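Phenolic acid decarboxylase (Sedimentibacter hydroxybenzoicus, PDB 7AE5) catalyses the reversible, non-oxidative decarboxylation of 4-hydroxybenzoate and 3,4-dihydroxybenzoate as a prenylated-FMN-dependent, oxygen-sensitive enzyme of the UbiD family. Local coordinates at residues N73-L78 and K87-E92; F100-N105 and V231-D236; E136-F141 and G281-A286; I312-I317 and N344-H349; E335-V340 and G362-G367. All blocks are in the same frame, centred on the assembly; numbering follows the deposited sequence.

Interaction 1: N73-L78 and K87-E92; sequences NHALML and KDQFYE
Helices 71-77 and 86-96 of the UbiD N-terminal domain are pinned together where Gln89 reaches across to His74 and Ala75. The Gln89 chain runs extended beyond CG (chi2 -167°), which carries its amide right up to the other helix. Its OE1 accepts a hydrogen bond from His74 ND1 at 2.6 Å. The donor sits almost straight beyond the carbonyl (C=O...N angle 165°), but the oxygen is tilted somewhat out of the imidazole plane and the hydrogen bond is bent at its hydrogen. Amide and ring planes are turned 39° against each other. The same amide lies against Ala75, whose CB is 3.5 Å from Gln89 NE2, and Leu78 CD1 closes in on OE1 from the end of the helix at 4.1 Å. The geometry is consistent with a protonated ND1. Gln89 NE2 in turn gives hydrogen bonds to the carbonyls of Trp71 and Thr84, which supports the modelled orientation of the amide. Met77 CE covers one face of the His74 ring. Leu323 of helix 323-336 packs on both His74 and Gln89, while helix 211-217 lies against Met77.

Interaction 2: F100-N105 and V231-D236; sequences FPVPPN and VGALQD
Val102 has its CG1 branch between the backbone N and the carbonyl carbon (chi1 46°) and CG2 anti to the N, and with this setting both methyls bear on the backbone of Gly232 and Ala233. The contact joins the proline-rich linker that follows helix 86-96 to the last turn of helix 227-234, which ends in a Schellman motif. CG1 presses on the peptide between the two helix residues, 3.5 Å from Gly232 C and 3.3 Å from Ala233 N. Val102 CG2 lies over Gly232, 3.6 Å from Gly232 CA. Gly232 has no side chain, and the linker comes in until the CA atoms of Val102 and Gly232 are 5.6 Å apart. The contact is wholly one of packing, a branched side chain laid on a bare patch of helix backbone. A cis peptide between Phe100 and Pro101 bends the linker just before Val102. Beyond the helix, Asp236 takes positive phi as the C-prime residue of the Schellman motif, and its N bonds to Ala233 O at 3.3 Å. The carboxylate of Asp236 forms salt bridges with Lys99 and Arg95, so the helix end is tied to the linker's approach by charge as well. Pro239 also touches Val102. Toward its start the same helix carries Glu227, a predicted manganese ligand. The one apolar side-chain pair in the contact is Val102 CG1 with Ala233 CB, 4.1 Å apart.

Interaction 3: E136-F141 and G281-A286; sequences EQDGGF and GSYSGA
Glu136 comes first along this loop of the Rift-related domain, and it meets Tyr283 through its CB, 4.2 Å from the phenol OH. Its backbone N is close to that oxygen too, but the angle is too poor for a hydrogen bond. Gln137 makes the main contact. Its backbone N donates to Tyr283 OH at 3.0 Å, nearly straight at 167°, while its CB rides over one face of the ring, 3.9 Å from the centroid and offset toward the rim, as a CH-pi contact. The Gln137 chain then folds at chi2 (-67°) and turns its amide away from the tyrosine, to bond with Val42 and Met44 of the ShdD chain. Asp138 follows and comes to the ring edge: OD1 lies in the ring plane, 3.2 Å from Tyr283 CE1, with the carboxylate turned 82° to the ring. Its other oxygen, OD2, accepts from the backbone N of Asn135. Phe47 of the ShdD chain meets Tyr283 edge-to-face, and Leu458 of the second copy of this protein packs on it, so three chains meet at the ring. Glu278, the predicted proton donor, is about 7 Å away between side chains. The phenol is gripped by a backbone N-H at its oxygen, a CH on its face and a carboxylate at its C-H edge, where the slightly positive hydrogens probably suit it; together these should restrict the ring's rotation.

Interaction 4: I312-I317 and N344-H349; sequences IPWTEI and NAMYTH
The backbone of 312-317 turns on a cis peptide between Pro313 and Trp314 just before helix 316-320, and faces the end of strand 340-347, after which Thr348 and His349 both take positive phi. Trp314 is the reaching side chain. The six-membered part of its indole slots against Met346 and Tyr347, with CH2 3.5 Å from Met346 CE and CZ2 3.8 Å from Tyr347 CE1. CZ2 also lies 3.4 Å from the carbonyl oxygen of Met346. The Met346 chain is extended through chi2 and then bends at chi3 (-29°), so that CE swings in beside the indole; the two side chains cross at about a right angle. The Tyr347 ring comes at the indole obliquely. On the side from which the indole comes, Met346 CB sits over the centre of the Tyr347 ring, 4.3 Å above its plane. Asn344 holds both residues from within the strand: its OD1 accepts from Met346 N at 3.3 Å in an Asx turn, and its ND2 donates to Tyr347 OH at 3.1 Å, nearly straight (169°) and with the oxygen in the amide plane. Trp71 of helix 71-77 touches both Trp314 and Met346, and Tyr319 meets the indole edge-to-face. Met401 of the second copy of this protein packs on Tyr347 and its Glu398 on Trp314. Across the two segments the hold is apolar; the polar restraint lies within the strand, where one asparagine amide bonds to both Met346 N and the Tyr347 hydroxyl and would steady the two residues packed on the tryptophan.

Interaction 5: E335-V340 and G362-G367; sequences ETMPEV and GGYAKG
Met337 leaves helix 323-336 toward Tyr364, and its CB is 3.2 Å from the phenol OH. CG follows alongside at 3.3 Å from the same oxygen. From there the chain stays extended (chi2 161°), carrying SD past the ring in the direction opposite to the tyrosine's own reach. The tip, CE, ends beside the backbone of helix 364-372, 3.4 Å from Gly367 O. Tyr364 comes the other way from the first turn of that helix, with CG anti to the backbone N (chi1 -177°), and delivers its hydroxyl to Glu339. The hydrogen bond from Tyr364 OH to Glu339 OE2 is modelled very short, at 2.4 Å, so its exact length is doubtful. The carboxylate is turned 68° from the ring, and Glu339 CB adds a contact with Tyr364 CE2 at 3.9 Å. Glu339 itself sits in a type I turn, Met337 to Val340, closed by Val340 N to Met337 O at 3.1 Å, which places Met337 and Glu339 round the same phenol oxygen. Gly363, with positive phi, occupies the N-cap position of helix 364-372. Met379 of the third copy of this protein packs on both Met337 and Tyr364. Glu339 OE1 forms a salt bridge with Arg360, so the carboxylate is shared between an arginine and a phenol; this pairing probably keeps Glu339 ionised and the tyrosine hydroxyl turned toward it.

How the interactions relate
Along the chain, interaction 1 closes before interaction 2 opens; the segments of 2 and 3 alternate, as do those of 4 and 5 around helix 323-336. Interactions 1 and 2 have centres about 17 Å apart, and helix 86-96 leads from one toward the other. Interaction 3 lies on the opposite side of the chain's centre from both. It touches interaction 4, where Gly281 packs on Pro313, and both reach the second subunit. Interaction 5, about 42 Å from interaction 3 between centres, faces the third subunit, whereas 1 and 2 touch no other chain. Interactions 1, 3 and 5 each lie within one region (N-terminal, Rift-related and C-terminal), while 4 sets 312-317 against strand 340-347.

Interaction 1: N73-L78 and K87-E92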
# COMPACT_ATOMS: atom_id res chain seq x y z
N ASN C 73 25.40 -6.27 -36.65
CA ASN C 73 25.35 -7.61 -37.21
C ASN C 73 23.91 -8.06 -37.43
O ASN C 73 23.61 -8.73 -38.42
CB ASN C 73 26.08 -8.59 -36.29
CG ASN C 73 27.53 -8.22 -36.07
OD1 ASN C 73 27.96 -7.12 -36.41
ND2 ASN C 73 28.29 -9.14 -35.49
N HIS C 74 23.02 -7.71 -36.50
CA HIS C 74 21.61 -8.04 -36.65
C HIS C 74 21.01 -7.35 -37.87
O HIS C 74 20.23 -7.96 -38.62
CB HIS C 74 20.85 -7.65 -35.38
CG HIS C 74 19.49 -8.27 -35.26
ND1 HIS C 74 18.40 -7.81 -35.95
CD2 HIS C 74 19.06 -9.31 -34.50
CE1 HIS C 74 17.34 -8.54 -35.64
NE2 HIS C 74 17.71 -9.46 -34.76
N ALA C 75 21.35 -6.08 -38.08
CA ALA C 75 20.86 -5.36 -39.25
C ALA C 75 21.34 -6.02 -40.54
O ALA C 75 20.55 -6.26 -41.46
CB ALA C 75 21.31 -3.90 -39.20
N LEU C 76 22.63 -6.34 -40.61
CA LEU C 76 23.17 -7.00 -41.79
C LEU C 76 22.56 -8.38 -41.98
O LEU C 76 22.44 -8.86 -43.11
CB LEU C 76 24.69 -7.10 -41.69
CG LEU C 76 25.45 -5.78 -41.63
CD1 LEU C 76 26.89 -6.01 -41.22
CD2 LEU C 76 25.38 -5.05 -42.96
N MET C 77 22.18 -9.05 -40.88
CA MET C 77 21.54 -10.35 -40.99
C MET C 77 20.29 -10.27 -41.84
O MET C 77 20.05 -11.14 -42.69
CB MET C 77 21.21 -10.89 -39.59
CG MET C 77 20.23 -12.06 -39.59
SD MET C 77 19.79 -12.62 -37.93
CE MET C 77 18.43 -11.53 -37.55
N LEU C 78 19.50 -9.22 -41.67
CA LEU C 78 18.28 -9.02 -42.44
C LEU C 78 18.53 -8.29 -43.75
O LEU C 78 17.56 -7.90 -44.41
CB LEU C 78 17.25 -8.26 -41.61
CG LEU C 78 16.88 -9.02 -40.34
CD1 LEU C 78 16.80 -8.09 -39.13
CD2 LEU C 78 15.60 -9.75 -40.60
N LYS C 87 14.43 0.01 -33.68
CA LYS C 87 13.01 0.15 -33.98
C LYS C 87 12.74 -0.16 -35.45
O LYS C 87 11.78 -0.87 -35.78
CB LYS C 87 12.54 1.56 -33.64
CG LYS C 87 11.14 1.90 -34.13
CD LYS C 87 10.75 3.32 -33.73
CE LYS C 87 9.27 3.42 -33.37
NZ LYS C 87 8.75 4.82 -33.53
N ASP C 88 13.58 0.35 -36.35
CA ASP C 88 13.38 0.09 -37.78
C ASP C 88 13.64 -1.37 -38.11
O ASP C 88 12.98 -1.94 -38.98
CB ASP C 88 14.27 1.01 -38.61
CG ASP C 88 13.66 2.39 -38.81
OD1 ASP C 88 14.41 3.32 -39.16
OD2 ASP C 88 12.44 2.54 -38.60
N GLN C 89 14.61 -1.99 -37.43
CA GLN C 89 14.79 -3.44 -37.58
C GLN C 89 13.56 -4.19 -37.10
O GLN C 89 13.19 -5.23 -37.66
CB GLN C 89 16.03 -3.90 -36.81
CG GLN C 89 17.35 -3.33 -37.30
CD GLN C 89 18.55 -4.05 -36.72
OE1 GLN C 89 18.59 -5.28 -36.68
NE2 GLN C 89 19.54 -3.29 -36.25
N PHE C 90 12.91 -3.68 -36.05
CA PHE C 90 11.71 -4.31 -35.52
C PHE C 90 10.57 -4.25 -36.53
O PHE C 90 9.82 -5.21 -36.70
CB PHE C 90 11.32 -3.65 -34.20
CG PHE C 90 9.91 -3.94 -33.75
CD1 PHE C 90 9.64 -5.05 -32.98
CD2 PHE C 90 8.88 -3.07 -34.06
CE1 PHE C 90 8.35 -5.32 -32.55
CE2 PHE C 90 7.59 -3.33 -33.64
CZ PHE C 90 7.32 -4.46 -32.88
N TYR C 91 10.43 -3.11 -37.23
CA TYR C 91 9.35 -2.97 -38.20
C TYR C 91 9.60 -3.83 -39.43
O TYR C 91 8.66 -4.37 -40.02
CB TYR C 91 9.18 -1.50 -38.59
CG TYR C 91 8.39 -0.72 -37.58
CD1 TYR C 91 7.19 -1.21 -37.07
CD2 TYR C 91 8.83 0.52 -37.13
CE1 TYR C 91 6.46 -0.50 -36.15
CE2 TYR C 91 8.11 1.23 -36.20
CZ TYR C 91 6.93 0.72 -35.72
OH TYR C 91 6.21 1.44 -34.80
N GLU C 92 10.86 -3.94 -39.85
CA GLU C 92 11.18 -4.80 -40.99
C GLU C 92 10.92 -6.27 -40.66
O GLU C 92 10.40 -7.01 -41.50
CB GLU C 92 12.63 -4.58 -41.42
CG GLU C 92 13.02 -5.28 -42.71
CD GLU C 92 12.21 -4.80 -43.90
OE1 GLU C 92 11.92 -3.58 -43.96
OE2 GLU C 92 11.88 -5.63 -44.77

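Interaction 2: F100-N105 and V231-D236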
# COMPACT_ATOMS: atom_id res chain seq x y z
N PHE C 100 3.84 -15.73 -46.68
CA PHE C 100 3.64 -17.13 -47.06
C PHE C 100 2.83 -17.15 -48.35
O PHE C 100 1.96 -16.30 -48.54
CB PHE C 100 2.92 -17.91 -45.96
N PRO C 101 3.09 -18.12 -49.25
CA PRO C 101 4.06 -19.20 -49.06
C PRO C 101 5.46 -18.85 -49.56
O PRO C 101 5.63 -18.03 -50.46
CB PRO C 101 3.48 -20.33 -49.90
CG PRO C 101 2.82 -19.62 -51.04
CD PRO C 101 2.34 -18.28 -50.51
N VAL C 102 6.46 -19.48 -48.95
CA VAL C 102 7.82 -19.49 -49.48
C VAL C 102 8.40 -20.86 -49.14
O VAL C 102 9.18 -21.00 -48.18
CB VAL C 102 8.64 -18.30 -48.93
CG1 VAL C 102 8.47 -18.15 -47.43
CG2 VAL C 102 10.12 -18.40 -49.35
N PRO C 103 8.01 -21.91 -49.87
CA PRO C 103 8.48 -23.25 -49.53
C PRO C 103 9.95 -23.40 -49.84
O PRO C 103 10.46 -22.80 -50.81
CB PRO C 103 7.62 -24.16 -50.42
CG PRO C 103 6.53 -23.31 -50.98
CD PRO C 103 7.04 -21.91 -50.97
N PRO C 104 10.68 -24.18 -49.06
CA PRO C 104 12.12 -24.34 -49.30
C PRO C 104 12.40 -25.12 -50.57
O PRO C 104 11.58 -25.90 -51.05
CB PRO C 104 12.61 -25.09 -48.06
CG PRO C 104 11.41 -25.86 -47.61
CD PRO C 104 10.22 -24.98 -47.91
N ASN C 105 13.59 -24.89 -51.12
CA ASN C 105 14.03 -25.53 -52.35
C ASN C 105 14.90 -26.74 -52.00
O ASN C 105 15.97 -26.58 -51.41
CB ASN C 105 14.80 -24.54 -53.22
CG ASN C 105 15.52 -25.21 -54.37
OD1 ASN C 105 14.89 -25.76 -55.27
ND2 ASN C 105 16.84 -25.14 -54.35
N VAL C 231 12.14 -19.24 -42.47
CA VAL C 231 13.40 -18.65 -42.89
C VAL C 231 13.23 -17.94 -44.23
O VAL C 231 13.73 -16.82 -44.42
CB VAL C 231 14.50 -19.73 -42.97
CG1 VAL C 231 15.76 -19.17 -43.62
CG2 VAL C 231 14.81 -20.28 -41.59
N GLY C 232 12.50 -18.56 -45.16
CA GLY C 232 12.21 -17.89 -46.41
C GLY C 232 11.40 -16.63 -46.23
O GLY C 232 11.61 -15.63 -46.93
N ALA C 233 10.46 -16.64 -45.28
CA ALA C 233 9.66 -15.45 -45.01
C ALA C 233 10.53 -14.33 -44.46
O ALA C 233 10.31 -13.15 -44.78
CB ALA C 233 8.53 -15.78 -44.05
N LEU C 234 11.52 -14.67 -43.64
CA LEU C 234 12.43 -13.66 -43.12
C LEU C 234 13.42 -13.17 -44.17
O LEU C 234 14.01 -12.10 -44.00
CB LEU C 234 13.19 -14.21 -41.91
CG LEU C 234 12.33 -14.71 -40.75
CD1 LEU C 234 13.19 -15.06 -39.56
CD2 LEU C 234 11.28 -13.67 -40.38
N GLN C 235 13.60 -13.92 -45.26
CA GLN C 235 14.42 -13.50 -46.38
C GLN C 235 13.61 -12.74 -47.43
O GLN C 235 13.99 -12.72 -48.60
CB GLN C 235 15.11 -14.70 -47.02
CG GLN C 235 16.04 -15.45 -46.08
CD GLN C 235 16.82 -16.55 -46.77
OE1 GLN C 235 18.01 -16.72 -46.53
NE2 GLN C 235 16.14 -17.31 -47.62
N ASP C 236 12.50 -12.12 -47.02
CA ASP C 236 11.65 -11.31 -47.89
C ASP C 236 11.12 -12.10 -49.08
O ASP C 236 10.96 -11.57 -50.18
CB ASP C 236 12.39 -10.05 -48.37
CG ASP C 236 11.50 -8.83 -48.41
OD1 ASP C 236 11.95 -7.78 -48.91
OD2 ASP C 236 10.34 -8.92 -47.95

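Interaction 3: E136-F141 and G281-A286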
# COMPACT_ATOMS: atom_id res chain seq x y z
N GLU C 136 33.63 -20.92 -16.91
CA GLU C 136 34.58 -21.58 -16.03
C GLU C 136 34.00 -22.84 -15.40
O GLU C 136 34.69 -23.86 -15.29
CB GLU C 136 35.05 -20.61 -14.95
CG GLU C 136 36.50 -20.16 -15.10
CD GLU C 136 37.06 -19.60 -13.81
OE1 GLU C 136 37.13 -20.35 -12.81
OE2 GLU C 136 37.44 -18.41 -13.79
N GLN C 137 32.74 -22.79 -14.98
CA GLN C 137 32.13 -23.87 -14.21
C GLN C 137 31.24 -24.77 -15.05
O GLN C 137 30.45 -25.54 -14.50
CB GLN C 137 31.35 -23.31 -13.03
CG GLN C 137 32.20 -22.49 -12.07
CD GLN C 137 33.22 -23.34 -11.34
OE1 GLN C 137 32.89 -24.39 -10.79
NE2 GLN C 137 34.47 -22.89 -11.33
N ASP C 138 31.35 -24.70 -16.37
CA ASP C 138 30.61 -25.62 -17.22
C ASP C 138 31.09 -27.05 -17.00
O ASP C 138 32.28 -27.30 -16.78
CB ASP C 138 30.77 -25.23 -18.69
CG ASP C 138 30.05 -23.94 -19.03
OD1 ASP C 138 29.31 -23.42 -18.17
OD2 ASP C 138 30.23 -23.45 -20.16
N GLY C 139 30.15 -27.99 -17.07
CA GLY C 139 30.46 -29.40 -16.91
C GLY C 139 31.38 -29.96 -17.97
O GLY C 139 32.08 -30.95 -17.71
N GLY C 140 31.40 -29.37 -19.15
CA GLY C 140 32.27 -29.82 -20.21
C GLY C 140 32.37 -28.78 -21.30
O GLY C 140 32.02 -27.61 -21.11
N PHE C 141 32.85 -29.21 -22.47
CA PHE C 141 32.91 -28.36 -23.65
C PHE C 141 31.57 -28.41 -24.36
O PHE C 141 31.02 -29.50 -24.57
CB PHE C 141 34.04 -28.80 -24.58
CG PHE C 141 35.37 -28.98 -23.89
CD1 PHE C 141 35.73 -28.18 -22.82
CD2 PHE C 141 36.25 -29.96 -24.32
CE1 PHE C 141 36.95 -28.35 -22.18
CE2 PHE C 141 37.47 -30.13 -23.69
CZ PHE C 141 37.82 -29.33 -22.62
N GLY C 281 21.77 -15.12 -17.10
CA GLY C 281 23.11 -14.76 -16.68
C GLY C 281 23.67 -15.58 -15.55
O GLY C 281 24.60 -15.13 -14.87
N SER C 282 23.15 -16.78 -15.31
CA SER C 282 23.61 -17.63 -14.23
C SER C 282 23.73 -19.06 -14.73
O SER C 282 23.26 -19.41 -15.81
CB SER C 282 22.68 -17.55 -13.02
OG SER C 282 21.41 -18.10 -13.33
N TYR C 283 24.39 -19.89 -13.92
CA TYR C 283 24.57 -21.29 -14.26
C TYR C 283 23.31 -22.09 -13.99
O TYR C 283 22.65 -21.91 -12.96
CB TYR C 283 25.73 -21.89 -13.46
CG TYR C 283 27.11 -21.49 -13.93
CD1 TYR C 283 27.68 -22.09 -15.05
CD2 TYR C 283 27.85 -20.54 -13.25
CE1 TYR C 283 28.94 -21.74 -15.48
CE2 TYR C 283 29.11 -20.18 -13.67
CZ TYR C 283 29.65 -20.78 -14.79
OH TYR C 283 30.91 -20.42 -15.21
N SER C 284 22.98 -22.99 -14.91
CA SER C 284 21.96 -23.99 -14.64
C SER C 284 22.48 -24.99 -13.60
O SER C 284 23.64 -24.96 -13.19
CB SER C 284 21.57 -24.73 -15.92
OG SER C 284 22.42 -25.85 -16.13
N GLY C 285 21.59 -25.89 -13.19
CA GLY C 285 21.99 -26.98 -12.33
C GLY C 285 22.39 -28.21 -13.12
O GLY C 285 22.02 -28.38 -14.28
N ALA C 286 23.18 -29.07 -12.48
CA ALA C 286 23.53 -30.35 -13.08
C ALA C 286 22.37 -31.32 -12.90
O ALA C 286 21.87 -31.51 -11.79
CB ALA C 286 24.81 -30.90 -12.45

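Interaction 4: I312-I317 and N344-H349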
# COMPACT_ATOMS: atom_id res chain seq x y z
N ILE C 312 26.83 -12.75 -18.40
CA ILE C 312 26.00 -11.68 -17.85
C ILE C 312 25.53 -10.81 -19.01
O ILE C 312 26.36 -10.30 -19.77
CB ILE C 312 26.76 -10.87 -16.79
CG1 ILE C 312 26.90 -11.70 -15.50
CG2 ILE C 312 26.05 -9.55 -16.52
CD1 ILE C 312 28.08 -11.31 -14.64
N PRO C 313 24.22 -10.63 -19.18
CA PRO C 313 23.72 -9.88 -20.34
C PRO C 313 24.22 -8.44 -20.33
O PRO C 313 24.48 -7.86 -19.27
CB PRO C 313 22.20 -9.95 -20.18
CG PRO C 313 21.97 -11.14 -19.30
CD PRO C 313 23.13 -11.17 -18.36
N TRP C 314 24.34 -7.85 -21.52
CA TRP C 314 23.99 -8.51 -22.78
C TRP C 314 25.17 -9.25 -23.40
O TRP C 314 26.31 -8.79 -23.33
CB TRP C 314 23.45 -7.48 -23.79
CG TRP C 314 21.97 -7.27 -23.73
CD1 TRP C 314 21.19 -7.19 -22.61
CD2 TRP C 314 21.08 -7.12 -24.84
NE1 TRP C 314 19.88 -6.99 -22.96
CE2 TRP C 314 19.78 -6.95 -24.32
CE3 TRP C 314 21.26 -7.12 -26.23
CZ2 TRP C 314 18.67 -6.77 -25.14
CZ3 TRP C 314 20.15 -6.94 -27.04
CH2 TRP C 314 18.87 -6.77 -26.49
N THR C 315 24.88 -10.40 -24.00
CA THR C 315 25.85 -11.11 -24.82
C THR C 315 25.16 -11.41 -26.14
O THR C 315 24.10 -10.85 -26.47
CB THR C 315 26.38 -12.38 -24.12
OG1 THR C 315 25.32 -13.31 -23.91
CG2 THR C 315 27.03 -12.04 -22.79
N GLU C 316 25.74 -12.32 -26.94
CA GLU C 316 25.16 -12.64 -28.23
C GLU C 316 23.77 -13.25 -28.08
O GLU C 316 22.88 -12.99 -28.90
CB GLU C 316 26.08 -13.59 -29.00
CG GLU C 316 25.64 -13.83 -30.42
CD GLU C 316 26.47 -14.87 -31.13
OE1 GLU C 316 27.48 -15.33 -30.55
OE2 GLU C 316 26.12 -15.24 -32.27
N ILE C 317 23.56 -14.05 -27.03
CA ILE C 317 22.30 -14.77 -26.86
C ILE C 317 21.12 -13.80 -26.78
O ILE C 317 20.03 -14.11 -27.27
CB ILE C 317 22.36 -15.68 -25.61
CG1 ILE C 317 21.08 -16.50 -25.48
CG2 ILE C 317 22.61 -14.86 -24.35
CD1 ILE C 317 20.89 -17.53 -26.57
N ASN C 344 8.74 -3.57 -27.25
CA ASN C 344 10.13 -3.90 -26.97
C ASN C 344 10.13 -4.90 -25.82
O ASN C 344 10.05 -4.51 -24.65
CB ASN C 344 10.93 -2.63 -26.65
CG ASN C 344 12.33 -2.93 -26.13
OD1 ASN C 344 12.79 -4.07 -26.12
ND2 ASN C 344 13.03 -1.88 -25.70
N ALA C 345 10.23 -6.18 -26.15
CA ALA C 345 10.24 -7.26 -25.17
C ALA C 345 11.58 -8.00 -25.18
O ALA C 345 11.63 -9.23 -25.10
CB ALA C 345 9.10 -8.24 -25.43
N MET C 346 12.68 -7.25 -25.27
CA MET C 346 14.00 -7.81 -25.52
C MET C 346 14.78 -8.19 -24.27
O MET C 346 15.92 -8.63 -24.39
CB MET C 346 14.84 -6.80 -26.32
CG MET C 346 14.25 -6.35 -27.63
SD MET C 346 15.38 -5.27 -28.53
CE MET C 346 16.29 -4.51 -27.18
N TYR C 347 14.20 -8.05 -23.08
CA TYR C 347 14.97 -8.07 -21.85
C TYR C 347 14.65 -9.32 -21.04
O TYR C 347 13.56 -9.43 -20.47
CB TYR C 347 14.71 -6.79 -21.06
CG TYR C 347 14.98 -5.57 -21.91
CD1 TYR C 347 16.24 -5.35 -22.45
CD2 TYR C 347 13.97 -4.66 -22.20
CE1 TYR C 347 16.49 -4.24 -23.24
CE2 TYR C 347 14.22 -3.56 -22.99
CZ TYR C 347 15.48 -3.35 -23.51
OH TYR C 347 15.72 -2.25 -24.29
N THR C 348 15.60 -10.25 -21.01
CA THR C 348 15.48 -11.52 -20.30
C THR C 348 14.23 -12.28 -20.75
O THR C 348 13.33 -12.59 -19.96
CB THR C 348 15.49 -11.31 -18.79
OG1 THR C 348 16.41 -10.25 -18.47
CG2 THR C 348 15.94 -12.58 -18.08
N HIS C 349 14.19 -12.57 -22.05
CA HIS C 349 13.07 -13.28 -22.68
C HIS C 349 11.73 -12.63 -22.34
O HIS C 349 10.75 -13.31 -22.02
CB HIS C 349 13.07 -14.76 -22.30
CG HIS C 349 12.50 -15.64 -23.36
ND1 HIS C 349 12.49 -17.02 -23.26
CD2 HIS C 349 11.94 -15.35 -24.56
CE1 HIS C 349 11.94 -17.54 -24.34
NE2 HIS C 349 11.60 -16.55 -25.15

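Interaction 5: E335-V340 and G362-G367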
# COMPACT_ATOMS: atom_id res chain seq x y z
N GLU C 335 -3.89 -6.95 -32.61
CA GLU C 335 -5.13 -7.53 -33.11
C GLU C 335 -6.35 -6.83 -32.50
O GLU C 335 -7.36 -6.64 -33.17
CB GLU C 335 -5.17 -9.03 -32.83
CG GLU C 335 -5.75 -9.41 -31.46
CD GLU C 335 -5.47 -10.85 -31.07
OE1 GLU C 335 -4.70 -11.53 -31.77
OE2 GLU C 335 -6.03 -11.29 -30.04
N THR C 336 -6.25 -6.42 -31.23
CA THR C 336 -7.35 -5.79 -30.53
C THR C 336 -7.07 -4.35 -30.15
O THR C 336 -7.99 -3.66 -29.69
CB THR C 336 -7.70 -6.59 -29.27
OG1 THR C 336 -6.49 -6.92 -28.56
CG2 THR C 336 -8.43 -7.87 -29.63
N MET C 337 -5.84 -3.88 -30.32
CA MET C 337 -5.45 -2.53 -29.93
C MET C 337 -4.60 -1.93 -31.04
O MET C 337 -3.36 -1.88 -30.94
CB MET C 337 -4.71 -2.54 -28.60
CG MET C 337 -5.58 -2.98 -27.45
SD MET C 337 -4.64 -3.53 -26.03
CE MET C 337 -5.81 -3.21 -24.73
N PRO C 338 -5.22 -1.47 -32.12
CA PRO C 338 -4.45 -0.89 -33.23
C PRO C 338 -3.67 0.36 -32.83
O PRO C 338 -2.84 0.82 -33.62
CB PRO C 338 -5.53 -0.57 -34.27
CG PRO C 338 -6.78 -0.38 -33.44
CD PRO C 338 -6.67 -1.44 -32.39
N GLU C 339 -3.91 0.91 -31.64
CA GLU C 339 -3.17 2.08 -31.18
C GLU C 339 -1.74 1.74 -30.76
O GLU C 339 -0.93 2.66 -30.60
CB GLU C 339 -3.91 2.72 -30.01
CG GLU C 339 -5.23 3.32 -30.42
CD GLU C 339 -6.39 2.41 -30.07
OE1 GLU C 339 -7.55 2.87 -30.13
OE2 GLU C 339 -6.15 1.23 -29.72
N VAL C 340 -1.42 0.46 -30.59
CA VAL C 340 -0.08 0.08 -30.20
C VAL C 340 0.88 0.31 -31.36
O VAL C 340 0.63 -0.14 -32.49
CB VAL C 340 -0.05 -1.38 -29.72
CG1 VAL C 340 1.39 -1.86 -29.58
CG2 VAL C 340 -0.79 -1.51 -28.41
N GLY C 362 -8.38 8.25 -21.38
CA GLY C 362 -7.72 8.24 -20.09
C GLY C 362 -7.57 6.87 -19.46
O GLY C 362 -8.56 6.14 -19.31
N GLY C 363 -6.34 6.51 -19.11
CA GLY C 363 -6.06 5.22 -18.51
C GLY C 363 -5.82 4.09 -19.49
O GLY C 363 -5.54 2.97 -19.05
N TYR C 364 -5.89 4.36 -20.79
CA TYR C 364 -5.76 3.31 -21.80
C TYR C 364 -4.41 2.62 -21.74
O TYR C 364 -4.29 1.45 -22.13
CB TYR C 364 -6.00 3.91 -23.19
CG TYR C 364 -5.96 2.93 -24.33
CD1 TYR C 364 -6.99 2.02 -24.53
CD2 TYR C 364 -4.91 2.93 -25.24
CE1 TYR C 364 -6.97 1.13 -25.59
CE2 TYR C 364 -4.87 2.05 -26.30
CZ TYR C 364 -5.90 1.15 -26.47
OH TYR C 364 -5.87 0.27 -27.53
N ALA C 365 -3.38 3.31 -21.25
CA ALA C 365 -2.04 2.72 -21.21
C ALA C 365 -1.97 1.53 -20.27
O ALA C 365 -1.23 0.58 -20.53
CB ALA C 365 -1.02 3.77 -20.81
N LYS C 366 -2.73 1.55 -19.17
CA LYS C 366 -2.77 0.39 -18.30
C LYS C 366 -3.60 -0.73 -18.90
O LYS C 366 -3.34 -1.91 -18.64
CB LYS C 366 -3.30 0.78 -16.92
CG LYS C 366 -2.41 1.78 -16.20
CD LYS C 366 -2.51 1.66 -14.69
CE LYS C 366 -1.49 2.56 -14.02
NZ LYS C 366 -1.81 2.82 -12.58
N GLY C 367 -4.60 -0.39 -19.71
CA GLY C 367 -5.33 -1.41 -20.43
C GLY C 367 -4.44 -2.17 -21.40
O GLY C 367 -4.54 -3.39 -21.53